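Local structure of abietadiene synthase, chloroplastic (3S9V) at residues A[326-331]-A[373-378]; A[151-156]-A[207-212]. The protein belongs to the terpene synthase family and is a largely helical chloroplast enzyme from the grand fir Abies grandis. All coordinates share one frame; numbering follows the deposited sequence.

Overall arrangement
Both contacts are buried, and each sets a helix against a loop. They share no helix or loop. Contact 1 joins helix 320-332 to the loop after helix 363-373 and lies about 11 Å, centre to centre, from the centre of the chain. Contact 2 joins helix 151-164 to the loop before helix 215-219 and lies far out along the elongated molecule, about 37 Å by the same measure. The two contact centres are about 39 Å apart. Their chemistry differs. Contact 1 is led by one arginine, which stacks on a phenylalanine and bonds to a carbonyl. Contact 2 packs methyls on backbone, a leucine and the E207 carboxylate, which pairs with Y57 and K450 outside its segments.

Contact 1 (A[326-331]-A[373-378]); sequences GLRILR and SHVSFP
R331 lays its guanidinium flat on the ring of F377. The planes are only 15° apart and their centres 3.8 Å apart. R331 CZ sits 3.5 Å from F377 CE2, toward the rim of the ring, so this is an offset cation-pi stack. The two side chains meet tip to tip. The R331 chain is extended as far as CD and then bends at chi3 (-72°), which turns the flat group onto the ring.

R331 NH2 gives a hydrogen bond to V375 O, 3.0 Å long with an N-H...O angle of 155°. The oxygen lies in the guanidinium plane. V375 is the centre of an inverse gamma turn. R331 NH2 also forms a salt bridge with E380, whose OE1 accepts a bond from F377 N. Ring stack, carbonyl and carboxylate together limit the rotation of the group.

The two methyls of V375 touch the aliphatic stems of R328 and R331. V375 CG2 lies 4.0 Å from R328 CG, where the two side chains cross at about a right angle. V375 CG1 is 4.1 Å from R331 CD. The R328 guanidinium is turned elsewhere, to a salt bridge with D278.

F377 also packs on helix 712-736, and S376 OG bonds to E728 there. Thus R331, probably in the beta domain, meets a loop that borders the probable alpha domain of the three-domain terpene synthase fold.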
ATOM      1  N   GLY A 326       7.998   2.826   5.345  1.00 21.32           N
ATOM      2  CA  GLY A 326       8.622   4.125   5.207  1.00 17.40           C
ATOM      3  C   GLY A 326       9.306   4.322   3.871  1.00 20.08           C
ATOM      4  O   GLY A 326       9.202   5.396   3.279  1.00 20.14           O
ATOM      5  N   LEU A 327      10.011   3.300   3.386  1.00 19.63           N
ATOM      6  CA  LEU A 327      10.706   3.423   2.104  1.00 19.43           C
ATOM      7  C   LEU A 327       9.734   3.719   0.960  1.00 19.01           C
ATOM      8  O   LEU A 327       9.975   4.634   0.167  1.00 20.47           O
ATOM      9  CB  LEU A 327      11.522   2.157   1.793  1.00 15.88           C
ATOM     10  CG  LEU A 327      12.150   2.083   0.398  1.00 16.51           C
ATOM     11  CD1 LEU A 327      12.982   3.334   0.136  1.00 21.54           C
ATOM     12  CD2 LEU A 327      13.001   0.829   0.288  1.00 20.45           C
ATOM     13  N   ARG A 328       8.630   2.975   0.880  1.00 16.89           N
ATOM     14  CA  ARG A 328       7.661   3.215  -0.197  1.00 20.02           C
ATOM     15  C   ARG A 328       6.952   4.562  -0.105  1.00 17.91           C
ATOM     16  O   ARG A 328       6.927   5.329  -1.078  1.00 18.90           O
ATOM     17  CB  ARG A 328       6.602   2.109  -0.256  1.00 18.70           C
ATOM     18  CG  ARG A 328       5.595   2.277  -1.413  1.00 18.42           C
ATOM     19  CD  ARG A 328       4.610   1.115  -1.453  1.00 15.31           C
ATOM     20  NE  ARG A 328       4.064   0.907  -0.123  1.00 25.15           N
ATOM     21  CZ  ARG A 328       2.989   1.519   0.357  1.00 21.13           C
ATOM     22  NH1 ARG A 328       2.596   1.268   1.598  1.00 16.99           N
ATOM     23  NH2 ARG A 328       2.287   2.343  -0.412  1.00 16.07           N
ATOM     24  N   ILE A 329       6.373   4.852   1.055  1.00 18.41           N
ATOM     25  CA  ILE A 329       5.648   6.101   1.241  1.00 19.45           C
ATOM     26  C   ILE A 329       6.519   7.354   1.168  1.00 18.95           C
ATOM     27  O   ILE A 329       6.109   8.351   0.580  1.00 24.53           O
ATOM     28  CB  ILE A 329       4.872   6.094   2.563  1.00 21.38           C
ATOM     29  CG1 ILE A 329       3.812   4.989   2.513  1.00 29.60           C
ATOM     30  CG2 ILE A 329       4.222   7.458   2.798  1.00 16.95           C
ATOM     31  CD1 ILE A 329       2.998   4.828   3.795  1.00 25.23           C
ATOM     32  N   LEU A 330       7.708   7.316   1.763  1.00 17.55           N
ATOM     33  CA  LEU A 330       8.612   8.465   1.710  1.00 19.65           C
ATOM     34  C   LEU A 330       9.101   8.658   0.277  1.00 21.76           C
ATOM     35  O   LEU A 330       9.274   9.789  -0.190  1.00 25.91           O
ATOM     36  CB  LEU A 330       9.811   8.265   2.650  1.00 16.66           C
ATOM     37  CG  LEU A 330       9.491   8.351   4.150  1.00 22.58           C
ATOM     38  CD1 LEU A 330      10.724   8.029   4.967  1.00 21.18           C
ATOM     39  CD2 LEU A 330       8.996   9.756   4.489  1.00 22.79           C
ATOM     40  N   ARG A 331       9.322   7.549  -0.422  1.00 19.21           N
ATOM     41  CA  ARG A 331       9.767   7.627  -1.798  1.00 21.05           C
ATOM     42  C   ARG A 331       8.681   8.237  -2.670  1.00 24.22           C
ATOM     43  O   ARG A 331       8.945   9.160  -3.447  1.00 25.20           O
ATOM     44  CB  ARG A 331      10.130   6.246  -2.339  1.00 22.78           C
ATOM     45  CG  ARG A 331      10.170   6.193  -3.865  1.00 24.69           C
ATOM     46  CD  ARG A 331      10.906   4.967  -4.358  1.00 25.72           C
ATOM     47  NE  ARG A 331      12.337   5.101  -4.129  1.00 25.89           N
ATOM     48  CZ  ARG A 331      13.237   4.197  -4.490  1.00 24.80           C
ATOM     49  NH1 ARG A 331      14.520   4.412  -4.244  1.00 19.41           N
ATOM     50  NH2 ARG A 331      12.851   3.075  -5.084  1.00 23.28           N
ATOM     51  N   SER A 373       8.627  -3.357  -2.905  1.00 21.29           N
ATOM     52  CA  SER A 373       9.528  -3.828  -3.963  1.00 22.75           C
ATOM     53  C   SER A 373       9.134  -3.468  -5.388  1.00 23.19           C
ATOM     54  O   SER A 373       9.976  -3.492  -6.289  1.00 22.82           O
ATOM     55  CB  SER A 373       9.706  -5.347  -3.876  1.00 19.22           C
ATOM     56  OG  SER A 373       8.518  -6.019  -4.271  1.00 25.49           O
ATOM     57  N   HIS A 374       7.862  -3.149  -5.605  1.00 21.37           N
ATOM     58  CA  HIS A 374       7.408  -2.801  -6.947  1.00 20.04           C
ATOM     59  C   HIS A 374       7.719  -1.359  -7.335  1.00 22.32           C
ATOM     60  O   HIS A 374       7.788  -1.040  -8.519  1.00 24.24           O
ATOM     61  CB  HIS A 374       5.903  -3.054  -7.086  1.00 16.26           C
ATOM     62  CG  HIS A 374       5.544  -4.501  -7.217  1.00 26.03           C
ATOM     63  ND1 HIS A 374       5.649  -5.188  -8.408  1.00 24.53           N
ATOM     64  CD2 HIS A 374       5.137  -5.407  -6.295  1.00 21.97           C
ATOM     65  CE1 HIS A 374       5.327  -6.455  -8.215  1.00 18.90           C
ATOM     66  NE2 HIS A 374       5.013  -6.614  -6.941  1.00 22.84           N
ATOM     67  N   VAL A 375       7.908  -0.487  -6.348  1.00 22.04           N
ATOM     68  CA  VAL A 375       8.190   0.914  -6.643  1.00 19.82           C
ATOM     69  C   VAL A 375       9.697   1.101  -6.685  1.00 21.59           C
ATOM     70  O   VAL A 375      10.282   1.824  -5.880  1.00 23.76           O
ATOM     71  CB  VAL A 375       7.553   1.842  -5.581  1.00 18.64           C
ATOM     72  CG1 VAL A 375       7.609   3.278  -6.046  1.00 22.75           C
ATOM     73  CG2 VAL A 375       6.105   1.431  -5.338  1.00 18.01           C
ATOM     74  N   SER A 376      10.314   0.440  -7.656  1.00 18.08           N
ATOM     75  CA  SER A 376      11.750   0.465  -7.817  1.00 21.69           C
ATOM     76  C   SER A 376      12.231   1.274  -9.008  1.00 25.09           C
ATOM     77  O   SER A 376      11.478   1.541  -9.954  1.00 19.00           O
ATOM     78  CB  SER A 376      12.256  -0.961  -7.974  1.00 25.99           C
ATOM     79  OG  SER A 376      11.653  -1.547  -9.117  1.00 29.17           O
ATOM     80  N   PHE A 377      13.512   1.630  -8.945  1.00 22.31           N
ATOM     81  CA  PHE A 377      14.180   2.386  -9.985  1.00 25.53           C
ATOM     82  C   PHE A 377      15.161   1.450 -10.670  1.00 28.62           C
ATOM     83  O   PHE A 377      15.525   0.411 -10.122  1.00 27.90           O
ATOM     84  CB  PHE A 377      14.943   3.568  -9.383  1.00 23.45           C
ATOM     85  CG  PHE A 377      14.070   4.550  -8.669  1.00 19.22           C
ATOM     86  CD1 PHE A 377      12.705   4.605  -8.928  1.00 15.65           C
ATOM     87  CD2 PHE A 377      14.617   5.445  -7.755  1.00 22.56           C
ATOM     88  CE1 PHE A 377      11.894   5.536  -8.285  1.00 16.77           C
ATOM     89  CE2 PHE A 377      13.815   6.381  -7.109  1.00 24.07           C
ATOM     90  CZ  PHE A 377      12.448   6.424  -7.376  1.00 17.52           C
ATOM     91  N   PRO A 378      15.601   1.806 -11.883  1.00 29.05           N
ATOM     92  CA  PRO A 378      16.546   0.936 -12.581  1.00 28.40           C
ATOM     93  C   PRO A 378      17.812   0.727 -11.771  1.00 27.94           C
ATOM     94  O   PRO A 378      18.319   1.660 -11.145  1.00 26.32           O
ATOM     95  CB  PRO A 378      16.803   1.684 -13.890  1.00 32.86           C
ATOM     96  CG  PRO A 378      16.552   3.126 -13.524  1.00 34.00           C
ATOM     97  CD  PRO A 378      15.333   3.032 -12.653  1.00 29.13           C
TER

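Contact 2 (A[151-156]-A[207-212])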
ATOM      1  N   PHE A 151       5.552 -15.226  24.883  1.00 20.71           N
ATOM      2  CA  PHE A 151       4.716 -15.925  25.858  1.00 16.26           C
ATOM      3  C   PHE A 151       5.410 -17.082  26.555  1.00 19.09           C
ATOM      4  O   PHE A 151       5.433 -17.152  27.783  1.00 17.23           O
ATOM      5  CB  PHE A 151       3.442 -16.469  25.217  1.00 18.11           C
ATOM      6  CG  PHE A 151       2.470 -17.051  26.220  1.00 11.19           C
ATOM      7  CD1 PHE A 151       1.617 -16.222  26.943  1.00 14.76           C
ATOM      8  CD2 PHE A 151       2.431 -18.420  26.455  1.00 15.40           C
ATOM      9  CE1 PHE A 151       0.735 -16.746  27.887  1.00 11.92           C
ATOM     10  CE2 PHE A 151       1.555 -18.957  27.400  1.00 25.03           C
ATOM     11  CZ  PHE A 151       0.702 -18.114  28.116  1.00 20.09           C
ATOM     12  N   GLU A 152       5.964 -17.992  25.761  1.00 23.40           N
ATOM     13  CA  GLU A 152       6.637 -19.173  26.282  1.00 27.75           C
ATOM     14  C   GLU A 152       7.895 -18.883  27.100  1.00 26.54           C
ATOM     15  O   GLU A 152       8.454 -19.768  27.741  1.00 26.35           O
ATOM     16  CB  GLU A 152       6.935 -20.135  25.126  1.00 35.49           C
ATOM     17  CG  GLU A 152       5.646 -20.695  24.501  1.00 55.88           C
ATOM     18  CD  GLU A 152       5.886 -21.715  23.394  1.00 68.63           C
ATOM     19  OE1 GLU A 152       6.447 -21.343  22.338  1.00 73.16           O
ATOM     20  OE2 GLU A 152       5.504 -22.893  23.584  1.00 66.70           O
ATOM     21  N   ILE A 153       8.336 -17.637  27.093  1.00 25.66           N
ATOM     22  CA  ILE A 153       9.505 -17.274  27.876  1.00 26.76           C
ATOM     23  C   ILE A 153       9.038 -16.625  29.171  1.00 24.58           C
ATOM     24  O   ILE A 153       9.448 -16.995  30.265  1.00 25.83           O
ATOM     25  CB  ILE A 153      10.389 -16.275  27.112  1.00 24.89           C
ATOM     26  CG1 ILE A 153      11.258 -17.026  26.101  1.00 30.60           C
ATOM     27  CG2 ILE A 153      11.239 -15.474  28.089  1.00 24.19           C
ATOM     28  CD1 ILE A 153      12.157 -16.114  25.272  1.00 32.64           C
ATOM     29  N   VAL A 154       8.144 -15.664  29.016  1.00 23.85           N
ATOM     30  CA  VAL A 154       7.607 -14.893  30.119  1.00 22.32           C
ATOM     31  C   VAL A 154       6.545 -15.558  31.010  1.00 22.21           C
ATOM     32  O   VAL A 154       6.538 -15.359  32.228  1.00 19.60           O
ATOM     33  CB  VAL A 154       7.072 -13.554  29.553  1.00 22.34           C
ATOM     34  CG1 VAL A 154       6.125 -12.917  30.517  1.00 29.02           C
ATOM     35  CG2 VAL A 154       8.264 -12.618  29.245  1.00 11.69           C
ATOM     36  N   PHE A 155       5.657 -16.353  30.430  1.00 22.49           N
ATOM     37  CA  PHE A 155       4.617 -16.980  31.234  1.00 20.75           C
ATOM     38  C   PHE A 155       5.124 -18.046  32.222  1.00 20.76           C
ATOM     39  O   PHE A 155       4.725 -18.056  33.387  1.00 21.62           O
ATOM     40  CB  PHE A 155       3.533 -17.572  30.323  1.00 21.33           C
ATOM     41  CG  PHE A 155       2.343 -18.117  31.066  1.00 15.68           C
ATOM     42  CD1 PHE A 155       1.502 -17.270  31.775  1.00 17.95           C
ATOM     43  CD2 PHE A 155       2.057 -19.475  31.042  1.00 23.01           C
ATOM     44  CE1 PHE A 155       0.389 -17.766  32.452  1.00 22.63           C
ATOM     45  CE2 PHE A 155       0.945 -19.983  31.715  1.00 28.25           C
ATOM     46  CZ  PHE A 155       0.109 -19.125  32.421  1.00 25.43           C
ATOM     47  N   PRO A 156       6.007 -18.956  31.776  1.00 22.40           N
ATOM     48  CA  PRO A 156       6.478 -19.965  32.734  1.00 22.62           C
ATOM     49  C   PRO A 156       7.374 -19.369  33.819  1.00 23.68           C
ATOM     50  O   PRO A 156       7.397 -19.852  34.956  1.00 24.91           O
ATOM     51  CB  PRO A 156       7.214 -20.966  31.853  1.00 15.72           C
ATOM     52  CG  PRO A 156       6.519 -20.830  30.527  1.00 20.26           C
ATOM     53  CD  PRO A 156       6.362 -19.337  30.399  1.00 20.64           C
ATOM     54  N   GLU A 207      12.298  -9.872  31.275  1.00 20.01           N
ATOM     55  CA  GLU A 207      11.665 -10.190  32.545  1.00 17.23           C
ATOM     56  C   GLU A 207      11.511 -11.709  32.695  1.00 16.75           C
ATOM     57  O   GLU A 207      11.325 -12.220  33.803  1.00 19.42           O
ATOM     58  CB  GLU A 207      10.303  -9.488  32.676  1.00 15.68           C
ATOM     59  CG  GLU A 207       9.206 -10.022  31.768  1.00 15.80           C
ATOM     60  CD  GLU A 207       9.125  -9.305  30.433  1.00 20.93           C
ATOM     61  OE1 GLU A 207      10.155  -8.756  29.980  1.00 17.32           O
ATOM     62  OE2 GLU A 207       8.026  -9.308  29.828  1.00 19.27           O
ATOM     63  N   GLY A 208      11.618 -12.426  31.583  1.00 19.72           N
ATOM     64  CA  GLY A 208      11.503 -13.875  31.628  1.00 22.75           C
ATOM     65  C   GLY A 208      12.826 -14.603  31.450  1.00 27.47           C
ATOM     66  O   GLY A 208      12.850 -15.824  31.299  1.00 27.14           O
ATOM     67  N   LEU A 209      13.931 -13.861  31.472  1.00 27.81           N
ATOM     68  CA  LEU A 209      15.260 -14.450  31.303  1.00 25.73           C
ATOM     69  C   LEU A 209      16.191 -14.038  32.444  1.00 25.61           C
ATOM     70  O   LEU A 209      17.403 -14.231  32.371  1.00 24.95           O
ATOM     71  CB  LEU A 209      15.860 -13.983  29.977  1.00 24.21           C
ATOM     72  CG  LEU A 209      14.993 -14.210  28.745  1.00 23.09           C
ATOM     73  CD1 LEU A 209      15.509 -13.349  27.614  1.00 31.51           C
ATOM     74  CD2 LEU A 209      14.995 -15.689  28.364  1.00 23.46           C
ATOM     75  N   GLN A 210      15.609 -13.472  33.493  1.00 25.58           N
ATOM     76  CA  GLN A 210      16.353 -12.999  34.655  1.00 29.95           C
ATOM     77  C   GLN A 210      17.260 -14.009  35.354  1.00 33.05           C
ATOM     78  O   GLN A 210      18.155 -13.617  36.096  1.00 38.06           O
ATOM     79  CB  GLN A 210      15.386 -12.450  35.698  1.00 29.64           C
ATOM     80  CG  GLN A 210      14.494 -11.345  35.208  1.00 28.26           C
ATOM     81  CD  GLN A 210      13.609 -10.829  36.308  1.00 26.33           C
ATOM     82  OE1 GLN A 210      14.091 -10.259  37.283  1.00 28.56           O
ATOM     83  NE2 GLN A 210      12.305 -11.033  36.167  1.00 27.00           N
ATOM     84  N   GLU A 211      17.028 -15.299  35.149  1.00 33.88           N
ATOM     85  CA  GLU A 211      17.859 -16.297  35.812  1.00 33.88           C
ATOM     86  C   GLU A 211      19.054 -16.735  34.966  1.00 33.72           C
ATOM     87  O   GLU A 211      20.001 -17.317  35.493  1.00 34.18           O
ATOM     88  CB  GLU A 211      17.036 -17.541  36.179  1.00 33.84           C
ATOM     89  CG  GLU A 211      15.666 -17.275  36.777  1.00 51.43           C
ATOM     90  CD  GLU A 211      14.539 -17.545  35.785  1.00 63.23           C
ATOM     91  OE1 GLU A 211      14.529 -16.907  34.708  1.00 64.82           O
ATOM     92  OE2 GLU A 211      13.666 -18.396  36.078  1.00 64.32           O
ATOM     93  N   ILE A 212      19.033 -16.451  33.668  1.00 31.98           N
ATOM     94  CA  ILE A 212      20.136 -16.897  32.822  1.00 35.10           C
ATOM     95  C   ILE A 212      20.933 -15.816  32.110  1.00 35.45           C
ATOM     96  O   ILE A 212      21.791 -16.130  31.287  1.00 40.51           O
ATOM     97  CB  ILE A 212      19.636 -17.868  31.731  1.00 39.11           C
ATOM     98  CG1 ILE A 212      18.944 -17.077  30.613  1.00 42.76           C
ATOM     99  CG2 ILE A 212      18.676 -18.884  32.346  1.00 38.50           C
ATOM    100  CD1 ILE A 212      18.542 -17.910  29.419  1.00 50.81           C
TER
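This is a buried helix-to-loop contact, made by I153 and V154 of helix 151-164 against E207, G208 and L209. The loop runs between helices 192-197 and 215-219; within it, E207 and G208 belong to a short 3-10 segment that begins before them. Methyl groups carry the contact, packed on backbone, on a leucine and on a glutamate carboxylate.

The backbones come very close. The CA atoms of V154 and G208 are 4.3 Å apart, and G208 has no side chain to stand between them. I153 puts CG2 into the joint. That methyl lies 3.6 Å from G208 O and 3.8 Å from L209 CD2. It stands anti to the backbone N of I153, while CG1 points off another way. The side chains of I153 and L209 cross at a slant.

V154 faces the acidic side chain instead. V154 CG2 sits over one face of the E207 carboxylate, nearest OE2 at 3.4 Å. E207 CG takes the crowded position between its own N and carbonyl carbon (chi1 70°), and the chain then bends at chi2 (-91°). These turns carry the carboxylate over the valine methyls. The acid is not left alone in this apolar setting: OE2 has a hydrogen bond with Y57 OH and a salt bridge with K450. Such partners would favour the charged form.

The loop also braces itself. Q210 NE2 donates to E207 O at 2.8 Å, nearly straight at 175°. R183 bridges the two segments from helix 174-187, with NE on I153 O and NH2 on G208 O. At P156 the helix is kinked, since the proline N makes no bond to the turn before. The contact lies in what is probably the gamma domain of the three-domain plant terpene synthase fold.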